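Long-range contacts in Rho GTPase-activating protein 26 (Gallus gallus, PDB 1F7C), which stimulates GTP hydrolysis by the small GTPases RhoA and CDC42, the chain here being its RhoGAP (BH) domain: residues A[42-47]-A[86-91]; A[46-51]-A[96-101]; A[51-56]-A[163-168]; A[57-62]-A[157-162]. All blocks are in the same frame, centred on the assembly; numbering follows the deposited sequence.

Interaction 1. Residues A[42-47]-A[86-91]; sequences KKCIHA and TEICAE
Lys-43, His-46 and Ile-88 carry a partly buried, mixed apolar and polar contact in which, within the all-helical RhoGAP domain, the loop leading into helix 94-106 lies against the middle of helix 35-51. The apolar part centres on Ile-88, whose CD1 sits 3.8 Å from the backbone O of Lys-43 and 4.3 Å from SG of Cys-44, with CB of Ala-47 a little farther off. On one flank the Lys-43 chain runs straight to CE and then bends (chi4 -61°), which carries NZ to O of Thr-86 in a weak hydrogen bond of 3.2 Å. On the other, CE1 of His-46 lies 3.0 Å from OE1 of Glu-87, the ring and carboxylate planes being 64° apart. A water bridges the middle: it donates to O of Lys-43 at 2.9 Å and is weakly bonded to ND1 of His-46 and N of Ile-88. An alanine in place of His-46 would probably leave the Glu-87 carboxylate without its close neighbour and the water less firmly held. Cys-44 and Ile-88 both continue onto Ile-97 of helix 94-106, while Lys-42 and Ile-45 of helix 35-51 pack on Leu-154 and His-158 of helix 146-164, respectively.

Interaction 2. Residues A[46-51]-A[96-101]; sequences HAVETR and TITSAL
Ala-47 and Val-48 meet Ile-97 and Thr-98 in apolar packing between methyl groups. CD1 of Ile-97 comes to 4.0 Å from CB of Ala-47, and its other branch, CG2, lies 4.2 Å from CG2 of Val-48. That same Val-48 methyl makes the tighter approach to CG2 of Thr-98, 3.7 Å, the two side chains crossing at about a right angle. With chi1 of Thr-98 at 61°, OG1 stands between its backbone N and carbonyl carbon, where it bonds weakly to O of Ile-94 and of Lys-95, and the methyl is left for the apolar side. The segments belong to two helices of the all-helical RhoGAP domain, roughly antiparallel with 149° between their N-to-C directions and their local axes 10.1 Å apart; Tyr-59 touches both Val-48 and Thr-98. A charged group joins at the more exposed end: the Arg-51 chain, extended from CG to NE, ends with NH2 3.4 Å from CD1 of Ile-97, a contact of guanidinium with methyl. Polar bonds are made along each helix, not between the two. OG1 of Thr-50 donates to O of His-46 at 2.7 Å, and N of Thr-50 also donates to that oxygen.

Interaction 3. Residues A[51-56]-A[163-168]; sequences RGINEQ and ADNHKQ
Asn-165 with CG anti to its backbone N (chi1 -167°) and Asn-54 with CG anti to its carbonyl carbon (chi1 -62°) bring two side-chain amides together at the protein surface. Asn-54 lies in a type I beta turn, Gly-52 to Glu-55, that follows helix 35-51 of the RhoGAP domain; Asn-165 stands in the break between helices 146-164 and 166-169, at the N-cap position of the second, although its side chain makes no capping bond and turns to the loop instead. Both N-H groups of ND2 are used across the contact. One donates to O of Ile-53 at 3.0 Å, the acceptor lying in the Asn-165 amide plane while the donor stands 61° out of the carbonyl plane. The other donates to OD1 of Asn-54 at 3.1 Å. Asn-169 supplies a second amide donor to O of Ile-53. An alanine in place of Asn-165 would probably leave OD1 of Asn-54 without this mate and the turn less firmly tied to the helix junction. Beside these bonds Gln-168 lies obliquely across Asn-54, its NE2 3.4 Å from CB of Asn-54. Farther along the loop, CG of Gln-56 rests 3.6 Å from the backbone O of Gln-168.

Interaction 4. Residues A[57-62]-A[157-162]; sequences GLYRIV and NHLAKV
Leu-58 and Tyr-59 are the two bumps that the loop carrying the predicted arginine finger, Arg-60, presses against helix 146-164. The end of Leu-58 fits the fork of Val-162: CD1 lies 3.8 Å from CG1 and 4.1 Å from CG2 of that valine. Tyr-59 enters beside it, ring rim first, into the hollow bounded by His-158, Leu-159 and Val-162. Its CE1 is 4.2 Å from CD2 of Leu-159 and 4.3 Å from CG2 of Val-162, the latter near the ring plane. At the far end OH meets NE2 of His-158 in a buried hydrogen bond of 2.8 Å. The two rings meet rim to rim, the side chains reaching toward each other tip to tip, with the ring planes 81° apart. ND1 of His-158 is hydrogen-bonded to OE2 of Glu-49, so both ring nitrogens have partners. In the loop, O of Gly-57 accepts from N of Arg-60 at 2.8 Å, closing a type II beta turn that ends on Arg-60, and also from N of Ile-61. Val-48 of helix 35-51, Thr-98 and Leu-101 of helix 94-106 and Phe-180 of helix 173-184, edge-to-face with the tyrosine, also pack about Tyr-59.

Overall arrangement
The four contacts follow helix 35-51 into the loop that carries Arg-60, the predicted arginine finger for GTP hydrolysis. Interactions 1 and 2, with centres about 6 Å apart, share Ala-47 and both bear on Ile-97, whose CD1 is approached to 3.8 Å by CG2 of Ile-88. Interactions 2 and 4, about 9 Å centre to centre, are tied by a probable hydrogen bond of 2.8 Å between OE2 of Glu-49 and ND1 of His-158. Interactions 3 and 4, about 8 Å between centres, hold successive parts of the loop against helix 146-164 and what follows it. Side chains of Gln-56 and Thr-98 lie about 6 and 8 Å from that of Arg-60, whereas interaction 1 is remote from it.

Interaction 1. Residues A[42-47]-A[86-91]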
loop_
_atom_site.group_PDB
_atom_site.type_symbol
_atom_site.label_atom_id
_atom_site.label_comp_id
_atom_site.label_asym_id
_atom_site.label_seq_id
_atom_site.Cartn_x
_atom_site.Cartn_y
_atom_site.Cartn_z
ATOM N N LYS A 42 1.539 -9.798 5.752
ATOM C CA LYS A 42 0.554 -10.866 5.656
ATOM C C LYS A 42 -0.299 -11.005 6.920
ATOM O O LYS A 42 -1.504 -11.195 6.837
ATOM C CB LYS A 42 1.240 -12.198 5.342
ATOM C CG LYS A 42 1.769 -12.274 3.929
ATOM C CD LYS A 42 2.379 -13.633 3.605
ATOM C CE LYS A 42 3.635 -13.899 4.412
ATOM N NZ LYS A 42 4.314 -15.152 3.959
ATOM N N LYS A 43 0.329 -10.910 8.087
ATOM C CA LYS A 43 -0.403 -11.021 9.335
ATOM C C LYS A 43 -1.390 -9.868 9.470
ATOM O O LYS A 43 -2.499 -10.047 9.978
ATOM C CB LYS A 43 0.558 -11.009 10.521
ATOM C CG LYS A 43 1.481 -12.209 10.621
ATOM C CD LYS A 43 2.418 -12.046 11.823
ATOM C CE LYS A 43 3.435 -13.180 11.925
ATOM N NZ LYS A 43 2.802 -14.519 12.106
ATOM N N CYS A 44 -0.991 -8.684 9.012
ATOM C CA CYS A 44 -1.851 -7.513 9.095
ATOM C C CYS A 44 -2.972 -7.558 8.068
ATOM O O CYS A 44 -4.109 -7.182 8.361
ATOM C CB CYS A 44 -1.037 -6.237 8.910
ATOM S SG CYS A 44 0.001 -5.803 10.314
ATOM N N ILE A 45 -2.655 -8.017 6.865
ATOM C CA ILE A 45 -3.660 -8.099 5.815
ATOM C C ILE A 45 -4.740 -9.083 6.227
ATOM O O ILE A 45 -5.931 -8.800 6.123
ATOM C CB ILE A 45 -3.054 -8.577 4.475
ATOM C CG1 ILE A 45 -2.158 -7.491 3.891
ATOM C CG2 ILE A 45 -4.150 -8.938 3.498
ATOM C CD1 ILE A 45 -2.727 -6.125 4.032
ATOM N N HIS A 46 -4.304 -10.239 6.710
ATOM C CA HIS A 46 -5.217 -11.284 7.127
ATOM C C HIS A 46 -6.175 -10.862 8.226
ATOM O O HIS A 46 -7.366 -11.169 8.159
ATOM C CB HIS A 46 -4.442 -12.519 7.577
ATOM C CG HIS A 46 -5.324 -13.653 7.988
ATOM N ND1 HIS A 46 -5.736 -13.839 9.290
ATOM C CD2 HIS A 46 -5.938 -14.611 7.254
ATOM C CE1 HIS A 46 -6.569 -14.864 9.340
ATOM N NE2 HIS A 46 -6.709 -15.349 8.120
ATOM N N ALA A 47 -5.664 -10.161 9.232
ATOM C CA ALA A 47 -6.503 -9.719 10.341
ATOM C C ALA A 47 -7.554 -8.703 9.897
ATOM O O ALA A 47 -8.722 -8.776 10.302
ATOM C CB ALA A 47 -5.639 -9.123 11.455
ATOM N N THR A 86 1.645 -17.982 13.028
ATOM C CA THR A 86 0.734 -17.425 14.019
ATOM C C THR A 86 -0.156 -16.343 13.401
ATOM O O THR A 86 -0.020 -16.001 12.227
ATOM C CB THR A 86 1.524 -16.824 15.214
ATOM O OG1 THR A 86 0.738 -16.937 16.406
ATOM C CG2 THR A 86 1.849 -15.347 14.969
ATOM N N GLU A 87 -1.067 -15.813 14.208
ATOM C CA GLU A 87 -1.981 -14.768 13.773
ATOM C C GLU A 87 -2.183 -13.782 14.910
ATOM O O GLU A 87 -2.175 -14.166 16.077
ATOM C CB GLU A 87 -3.324 -15.375 13.358
ATOM C CG GLU A 87 -3.329 -15.921 11.938
ATOM C CD GLU A 87 -4.573 -16.727 11.618
ATOM O OE1 GLU A 87 -5.692 -16.237 11.892
ATOM O OE2 GLU A 87 -4.430 -17.850 11.082
ATOM N N ILE A 88 -2.358 -12.512 14.567
ATOM C CA ILE A 88 -2.548 -11.476 15.571
ATOM C C ILE A 88 -3.737 -11.786 16.475
ATOM O O ILE A 88 -4.795 -12.216 16.007
ATOM C CB ILE A 88 -2.752 -10.099 14.911
ATOM C CG1 ILE A 88 -1.575 -9.798 13.973
ATOM C CG2 ILE A 88 -2.868 -9.021 15.978
ATOM C CD1 ILE A 88 -1.662 -8.458 13.278
ATOM N N CYS A 89 -3.555 -11.567 17.775
ATOM C CA CYS A 89 -4.600 -11.819 18.768
ATOM C C CYS A 89 -5.739 -10.806 18.684
ATOM O O CYS A 89 -5.548 -9.662 18.276
ATOM C CB CYS A 89 -3.997 -11.785 20.179
ATOM S SG CYS A 89 -5.153 -12.207 21.508
ATOM N N ALA A 90 -6.925 -11.245 19.088
ATOM C CA ALA A 90 -8.111 -10.401 19.075
ATOM C C ALA A 90 -7.973 -9.222 20.027
ATOM O O ALA A 90 -8.719 -8.252 19.941
ATOM C CB ALA A 90 -9.339 -11.224 19.438
ATOM N N GLU A 91 -7.011 -9.309 20.939
ATOM C CA GLU A 91 -6.776 -8.246 21.912
ATOM C C GLU A 91 -6.334 -6.964 21.219
ATOM O O GLU A 91 -6.404 -5.875 21.794
ATOM C CB GLU A 91 -5.704 -8.679 22.915
ATOM C CG GLU A 91 -6.140 -9.824 23.819
ATOM C CD GLU A 91 -4.985 -10.444 24.586
ATOM O OE1 GLU A 91 -4.217 -9.687 25.226
ATOM O OE2 GLU A 91 -4.851 -11.689 24.550
HETATM O O HOH W 1 -3.488 -12.412 11.306
#

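Interaction 2. Residues A[46-51]-A[96-101]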
loop_
_atom_site.group_PDB
_atom_site.type_symbol
_atom_site.label_atom_id
_atom_site.label_comp_id
_atom_site.label_asym_id
_atom_site.label_seq_id
_atom_site.Cartn_x
_atom_site.Cartn_y
_atom_site.Cartn_z
ATOM N N HIS A 46 -4.304 -10.239 6.710
ATOM C CA HIS A 46 -5.217 -11.284 7.127
ATOM C C HIS A 46 -6.175 -10.862 8.226
ATOM O O HIS A 46 -7.366 -11.169 8.159
ATOM C CB HIS A 46 -4.442 -12.519 7.577
ATOM C CG HIS A 46 -5.324 -13.653 7.988
ATOM N ND1 HIS A 46 -5.736 -13.839 9.290
ATOM C CD2 HIS A 46 -5.938 -14.611 7.254
ATOM C CE1 HIS A 46 -6.569 -14.864 9.340
ATOM N NE2 HIS A 46 -6.709 -15.349 8.120
ATOM N N ALA A 47 -5.664 -10.161 9.232
ATOM C CA ALA A 47 -6.503 -9.719 10.341
ATOM C C ALA A 47 -7.554 -8.703 9.897
ATOM O O ALA A 47 -8.722 -8.776 10.302
ATOM C CB ALA A 47 -5.639 -9.123 11.455
ATOM N N VAL A 48 -7.138 -7.748 9.074
ATOM C CA VAL A 48 -8.062 -6.740 8.599
ATOM C C VAL A 48 -9.159 -7.398 7.772
ATOM O O VAL A 48 -10.327 -7.088 7.933
ATOM C CB VAL A 48 -7.320 -5.653 7.764
ATOM C CG1 VAL A 48 -8.312 -4.724 7.067
ATOM C CG2 VAL A 48 -6.443 -4.833 8.680
ATOM N N GLU A 49 -8.792 -8.325 6.897
ATOM C CA GLU A 49 -9.795 -8.957 6.065
ATOM C C GLU A 49 -10.741 -9.883 6.807
ATOM O O GLU A 49 -11.946 -9.821 6.588
ATOM C CB GLU A 49 -9.140 -9.699 4.907
ATOM C CG GLU A 49 -8.343 -8.788 4.016
ATOM C CD GLU A 49 -7.908 -9.461 2.742
ATOM O OE1 GLU A 49 -7.925 -10.701 2.720
ATOM O OE2 GLU A 49 -7.548 -8.758 1.773
ATOM N N THR A 50 -10.210 -10.729 7.685
ATOM C CA THR A 50 -11.052 -11.665 8.425
ATOM C C THR A 50 -11.880 -11.075 9.560
ATOM O O THR A 50 -12.822 -11.718 10.017
ATOM C CB THR A 50 -10.238 -12.874 8.994
ATOM O OG1 THR A 50 -9.147 -12.402 9.793
ATOM C CG2 THR A 50 -9.712 -13.744 7.866
ATOM N N ARG A 51 -11.560 -9.871 10.026
ATOM C CA ARG A 51 -12.366 -9.305 11.103
ATOM C C ARG A 51 -12.491 -7.794 11.169
ATOM O O ARG A 51 -13.060 -7.263 12.122
ATOM C CB ARG A 51 -11.890 -9.841 12.459
ATOM C CG ARG A 51 -10.451 -9.549 12.813
ATOM C CD ARG A 51 -9.960 -10.540 13.870
ATOM N NE ARG A 51 -8.603 -10.252 14.331
ATOM C CZ ARG A 51 -8.277 -9.230 15.120
ATOM N NH1 ARG A 51 -9.212 -8.386 15.555
ATOM N NH2 ARG A 51 -7.009 -9.041 15.467
ATOM N N THR A 96 -5.151 -0.247 15.385
ATOM C CA THR A 96 -3.781 -0.527 15.803
ATOM C C THR A 96 -3.056 -1.365 14.754
ATOM O O THR A 96 -1.886 -1.123 14.449
ATOM C CB THR A 96 -3.770 -1.296 17.147
ATOM O OG1 THR A 96 -4.350 -0.480 18.171
ATOM C CG2 THR A 96 -2.359 -1.669 17.545
ATOM N N ILE A 97 -3.761 -2.354 14.213
ATOM C CA ILE A 97 -3.210 -3.239 13.202
ATOM C C ILE A 97 -2.982 -2.554 11.851
ATOM O O ILE A 97 -2.026 -2.888 11.144
ATOM C CB ILE A 97 -4.124 -4.466 13.020
ATOM C CG1 ILE A 97 -4.148 -5.264 14.330
ATOM C CG2 ILE A 97 -3.645 -5.321 11.828
ATOM C CD1 ILE A 97 -5.159 -6.390 14.372
ATOM N N THR A 98 -3.840 -1.601 11.486
ATOM C CA THR A 98 -3.668 -0.906 10.210
ATOM C C THR A 98 -2.578 0.147 10.346
ATOM O O THR A 98 -1.880 0.460 9.381
ATOM C CB THR A 98 -4.964 -0.207 9.716
ATOM O OG1 THR A 98 -5.374 0.783 10.662
ATOM C CG2 THR A 98 -6.080 -1.225 9.530
ATOM N N SER A 99 -2.441 0.702 11.546
ATOM C CA SER A 99 -1.411 1.699 11.785
ATOM C C SER A 99 -0.044 1.024 11.799
ATOM O O SER A 99 0.941 1.595 11.337
ATOM C CB SER A 99 -1.668 2.437 13.099
ATOM O OG SER A 99 -2.647 3.449 12.912
ATOM N N ALA A 100 0.003 -0.206 12.305
ATOM C CA ALA A 100 1.248 -0.949 12.350
ATOM C C ALA A 100 1.741 -1.146 10.927
ATOM O O ALA A 100 2.926 -0.963 10.634
ATOM C CB ALA A 100 1.037 -2.294 13.019
ATOM N N LEU A 101 0.820 -1.520 10.042
ATOM C CA LEU A 101 1.150 -1.749 8.650
ATOM C C LEU A 101 1.699 -0.490 7.976
ATOM O O LEU A 101 2.688 -0.558 7.245
ATOM C CB LEU A 101 -0.085 -2.266 7.901
ATOM C CG LEU A 101 0.073 -2.582 6.411
ATOM C CD1 LEU A 101 -0.887 -3.688 6.019
ATOM C CD2 LEU A 101 -0.172 -1.336 5.579
#

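Interaction 3. Residues A[51-56]-A[163-168]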
loop_
_atom_site.group_PDB
_atom_site.type_symbol
_atom_site.label_atom_id
_atom_site.label_comp_id
_atom_site.label_asym_id
_atom_site.label_seq_id
_atom_site.Cartn_x
_atom_site.Cartn_y
_atom_site.Cartn_z
ATOM N N ARG A 51 -11.560 -9.871 10.026
ATOM C CA ARG A 51 -12.366 -9.305 11.103
ATOM C C ARG A 51 -12.491 -7.794 11.169
ATOM O O ARG A 51 -13.060 -7.263 12.122
ATOM C CB ARG A 51 -11.890 -9.841 12.459
ATOM C CG ARG A 51 -10.451 -9.549 12.813
ATOM C CD ARG A 51 -9.960 -10.540 13.870
ATOM N NE ARG A 51 -8.603 -10.252 14.331
ATOM C CZ ARG A 51 -8.277 -9.230 15.120
ATOM N NH1 ARG A 51 -9.212 -8.386 15.555
ATOM N NH2 ARG A 51 -7.009 -9.041 15.467
ATOM N N GLY A 52 -11.996 -7.089 10.162
ATOM C CA GLY A 52 -12.107 -5.640 10.202
ATOM C C GLY A 52 -12.525 -4.990 8.900
ATOM O O GLY A 52 -12.495 -3.760 8.782
ATOM N N ILE A 53 -12.947 -5.803 7.934
ATOM C CA ILE A 53 -13.335 -5.307 6.619
ATOM C C ILE A 53 -14.429 -4.255 6.651
ATOM O O ILE A 53 -14.446 -3.361 5.803
ATOM C CB ILE A 53 -13.764 -6.480 5.681
ATOM C CG1 ILE A 53 -13.672 -6.049 4.220
ATOM C CG2 ILE A 53 -15.196 -6.899 5.953
ATOM C CD1 ILE A 53 -12.264 -5.807 3.743
ATOM N N ASN A 54 -15.330 -4.344 7.631
ATOM C CA ASN A 54 -16.445 -3.403 7.744
ATOM C C ASN A 54 -16.164 -2.135 8.563
ATOM O O ASN A 54 -16.978 -1.208 8.555
ATOM C CB ASN A 54 -17.683 -4.126 8.313
ATOM C CG ASN A 54 -18.174 -5.256 7.409
ATOM O OD1 ASN A 54 -18.539 -5.024 6.259
ATOM N ND2 ASN A 54 -18.183 -6.485 7.932
ATOM N N GLU A 55 -15.028 -2.098 9.264
ATOM C CA GLU A 55 -14.640 -0.945 10.087
ATOM C C GLU A 55 -14.553 0.329 9.263
ATOM O O GLU A 55 -13.938 0.336 8.203
ATOM C CB GLU A 55 -13.283 -1.199 10.742
ATOM C CG GLU A 55 -13.317 -2.170 11.907
ATOM C CD GLU A 55 -13.740 -1.507 13.207
ATOM O OE1 GLU A 55 -13.908 -2.238 14.207
ATOM O OE2 GLU A 55 -13.897 -0.263 13.232
ATOM N N GLN A 56 -15.156 1.407 9.752
ATOM C CA GLN A 56 -15.140 2.672 9.031
ATOM C C GLN A 56 -13.786 3.360 9.097
ATOM O O GLN A 56 -13.129 3.342 10.132
ATOM C CB GLN A 56 -16.213 3.612 9.576
ATOM C CG GLN A 56 -17.634 3.075 9.449
ATOM C CD GLN A 56 -18.690 4.125 9.764
ATOM O OE1 GLN A 56 -18.577 4.864 10.750
ATOM N NE2 GLN A 56 -19.728 4.189 8.930
ATOM N N ALA A 163 -11.614 -1.499 -0.775
ATOM C CA ALA A 163 -12.379 -0.524 -1.550
ATOM C C ALA A 163 -13.717 -1.035 -2.067
ATOM O O ALA A 163 -14.665 -0.265 -2.212
ATOM C CB ALA A 163 -11.540 0.010 -2.726
ATOM N N ASP A 164 -13.797 -2.327 -2.360
ATOM C CA ASP A 164 -15.040 -2.880 -2.859
ATOM C C ASP A 164 -16.126 -2.853 -1.765
ATOM O O ASP A 164 -17.303 -2.958 -2.062
ATOM C CB ASP A 164 -14.803 -4.303 -3.368
ATOM C CG ASP A 164 -16.026 -4.896 -4.044
ATOM O OD1 ASP A 164 -16.584 -5.871 -3.511
ATOM O OD2 ASP A 164 -16.429 -4.392 -5.109
ATOM N N ASN A 165 -15.727 -2.687 -0.509
ATOM C CA ASN A 165 -16.666 -2.637 0.604
ATOM C C ASN A 165 -16.797 -1.198 1.122
ATOM O O ASN A 165 -17.117 -0.969 2.300
ATOM C CB ASN A 165 -16.186 -3.568 1.727
ATOM C CG ASN A 165 -17.250 -3.812 2.786
ATOM O OD1 ASN A 165 -18.406 -4.088 2.461
ATOM N ND2 ASN A 165 -16.859 -3.732 4.059
ATOM N N HIS A 166 -16.587 -0.233 0.226
ATOM C CA HIS A 166 -16.658 1.176 0.605
ATOM C C HIS A 166 -18.004 1.686 1.158
ATOM O O HIS A 166 -18.014 2.537 2.048
ATOM C CB HIS A 166 -16.191 2.073 -0.553
ATOM C CG HIS A 166 -17.140 2.128 -1.710
ATOM N ND1 HIS A 166 -17.303 1.083 -2.591
ATOM C CD2 HIS A 166 -17.958 3.118 -2.145
ATOM C CE1 HIS A 166 -18.177 1.426 -3.522
ATOM N NE2 HIS A 166 -18.588 2.656 -3.274
ATOM N N LYS A 167 -19.130 1.187 0.652
ATOM C CA LYS A 167 -20.426 1.631 1.166
ATOM C C LYS A 167 -20.442 1.522 2.689
ATOM O O LYS A 167 -21.016 2.362 3.378
ATOM C CB LYS A 167 -21.565 0.772 0.605
ATOM C CG LYS A 167 -21.920 1.033 -0.847
ATOM C CD LYS A 167 -22.504 2.423 -1.022
ATOM C CE LYS A 167 -23.039 2.628 -2.439
ATOM N NZ LYS A 167 -21.986 2.447 -3.484
ATOM N N GLN A 168 -19.794 0.485 3.205
ATOM C CA GLN A 168 -19.737 0.238 4.633
ATOM C C GLN A 168 -18.543 0.892 5.338
ATOM O O GLN A 168 -18.720 1.604 6.337
ATOM C CB GLN A 168 -19.696 -1.268 4.880
ATOM C CG GLN A 168 -20.741 -1.805 5.825
ATOM C CD GLN A 168 -20.751 -1.098 7.158
ATOM O OE1 GLN A 168 -21.449 -0.100 7.339
ATOM N NE2 GLN A 168 -19.971 -1.604 8.099
#

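Interaction 4. Residues A[57-62]-A[157-162]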
loop_
_atom_site.group_PDB
_atom_site.type_symbol
_atom_site.label_atom_id
_atom_site.label_comp_id
_atom_site.label_asym_id
_atom_site.label_seq_id
_atom_site.Cartn_x
_atom_site.Cartn_y
_atom_site.Cartn_z
ATOM N N GLY A 57 -13.376 3.959 7.980
ATOM C CA GLY A 57 -12.105 4.663 7.922
ATOM C C GLY A 57 -10.846 3.809 7.985
ATOM O O GLY A 57 -9.824 4.253 8.514
ATOM N N LEU A 58 -10.912 2.589 7.454
ATOM C CA LEU A 58 -9.757 1.691 7.442
ATOM C C LEU A 58 -8.541 2.389 6.847
ATOM O O LEU A 58 -8.586 2.873 5.709
ATOM C CB LEU A 58 -10.045 0.437 6.607
ATOM C CG LEU A 58 -10.807 -0.749 7.194
ATOM C CD1 LEU A 58 -10.995 -1.793 6.101
ATOM C CD2 LEU A 58 -10.038 -1.346 8.378
ATOM N N TYR A 59 -7.459 2.430 7.625
ATOM C CA TYR A 59 -6.200 3.046 7.210
ATOM C C TYR A 59 -6.196 4.582 7.239
ATOM O O TYR A 59 -5.167 5.209 7.012
ATOM C CB TYR A 59 -5.791 2.530 5.815
ATOM C CG TYR A 59 -5.499 1.044 5.788
ATOM C CD1 TYR A 59 -6.399 0.135 5.210
ATOM C CD2 TYR A 59 -4.332 0.539 6.361
ATOM C CE1 TYR A 59 -6.135 -1.246 5.208
ATOM C CE2 TYR A 59 -4.056 -0.837 6.371
ATOM C CZ TYR A 59 -4.956 -1.723 5.793
ATOM O OH TYR A 59 -4.667 -3.069 5.800
ATOM N N ARG A 60 -7.346 5.185 7.515
ATOM C CA ARG A 60 -7.447 6.639 7.605
ATOM C C ARG A 60 -7.392 6.979 9.094
ATOM O O ARG A 60 -6.733 7.926 9.512
ATOM C CB ARG A 60 -8.775 7.124 7.008
ATOM C CG ARG A 60 -8.995 8.629 7.114
ATOM C CD ARG A 60 -10.477 8.973 7.111
ATOM N NE ARG A 60 -11.085 8.878 5.788
ATOM C CZ ARG A 60 -12.385 8.677 5.575
ATOM N NH1 ARG A 60 -13.213 8.544 6.606
ATOM N NH2 ARG A 60 -12.863 8.620 4.334
ATOM N N ILE A 61 -8.092 6.177 9.887
ATOM C CA ILE A 61 -8.145 6.347 11.330
ATOM C C ILE A 61 -6.854 5.816 11.918
ATOM O O ILE A 61 -6.489 4.666 11.693
ATOM C CB ILE A 61 -9.336 5.571 11.947
ATOM C CG1 ILE A 61 -10.656 6.157 11.435
ATOM C CG2 ILE A 61 -9.267 5.612 13.465
ATOM C CD1 ILE A 61 -10.804 7.656 11.678
ATOM N N VAL A 62 -6.170 6.668 12.673
ATOM C CA VAL A 62 -4.904 6.314 13.289
ATOM C C VAL A 62 -5.091 5.744 14.688
ATOM O O VAL A 62 -5.932 6.214 15.450
ATOM C CB VAL A 62 -3.993 7.543 13.358
ATOM C CG1 VAL A 62 -2.648 7.160 13.933
ATOM C CG2 VAL A 62 -3.838 8.141 11.963
ATOM N N ASN A 157 -3.829 -5.973 -3.915
ATOM C CA ASN A 157 -4.881 -6.976 -3.970
ATOM C C ASN A 157 -5.798 -6.742 -2.769
ATOM O O ASN A 157 -7.025 -6.737 -2.900
ATOM C CB ASN A 157 -4.261 -8.371 -3.893
ATOM C CG ASN A 157 -5.296 -9.474 -3.859
ATOM O OD1 ASN A 157 -5.851 -9.856 -4.887
ATOM N ND2 ASN A 157 -5.566 -9.990 -2.667
ATOM N N HIS A 158 -5.178 -6.527 -1.608
ATOM C CA HIS A 158 -5.884 -6.292 -0.351
ATOM C C HIS A 158 -6.677 -4.987 -0.338
ATOM O O HIS A 158 -7.816 -4.947 0.146
ATOM C CB HIS A 158 -4.892 -6.303 0.827
ATOM C CG HIS A 158 -5.456 -5.752 2.102
ATOM N ND1 HIS A 158 -6.372 -6.436 2.874
ATOM C CD2 HIS A 158 -5.260 -4.562 2.720
ATOM C CE1 HIS A 158 -6.714 -5.694 3.911
ATOM N NE2 HIS A 158 -6.053 -4.552 3.843
ATOM N N LEU A 159 -6.081 -3.918 -0.857
ATOM C CA LEU A 159 -6.764 -2.625 -0.890
ATOM C C LEU A 159 -7.976 -2.655 -1.826
ATOM O O LEU A 159 -8.966 -1.980 -1.568
ATOM C CB LEU A 159 -5.800 -1.503 -1.303
ATOM C CG LEU A 159 -4.659 -1.191 -0.318
ATOM C CD1 LEU A 159 -3.910 0.029 -0.797
ATOM C CD2 LEU A 159 -5.205 -0.936 1.073
ATOM N N ALA A 160 -7.904 -3.443 -2.898
ATOM C CA ALA A 160 -9.018 -3.554 -3.844
ATOM C C ALA A 160 -10.243 -4.155 -3.142
ATOM O O ALA A 160 -11.381 -3.796 -3.443
ATOM C CB ALA A 160 -8.627 -4.434 -5.034
ATOM N N LYS A 161 -9.989 -5.070 -2.211
ATOM C CA LYS A 161 -11.032 -5.721 -1.441
ATOM C C LYS A 161 -11.590 -4.732 -0.438
ATOM O O LYS A 161 -12.794 -4.704 -0.190
ATOM C CB LYS A 161 -10.474 -6.927 -0.687
ATOM C CG LYS A 161 -10.132 -8.120 -1.542
ATOM C CD LYS A 161 -9.678 -9.247 -0.642
ATOM C CE LYS A 161 -9.205 -10.440 -1.420
ATOM N NZ LYS A 161 -8.886 -11.538 -0.461
ATOM N N VAL A 162 -10.703 -3.936 0.156
ATOM C CA VAL A 162 -11.119 -2.931 1.120
ATOM C C VAL A 162 -12.039 -1.948 0.410
ATOM O O VAL A 162 -13.118 -1.619 0.917
ATOM C CB VAL A 162 -9.919 -2.133 1.687
ATOM C CG1 VAL A 162 -10.418 -0.895 2.417
ATOM C CG2 VAL A 162 -9.105 -3.000 2.633
#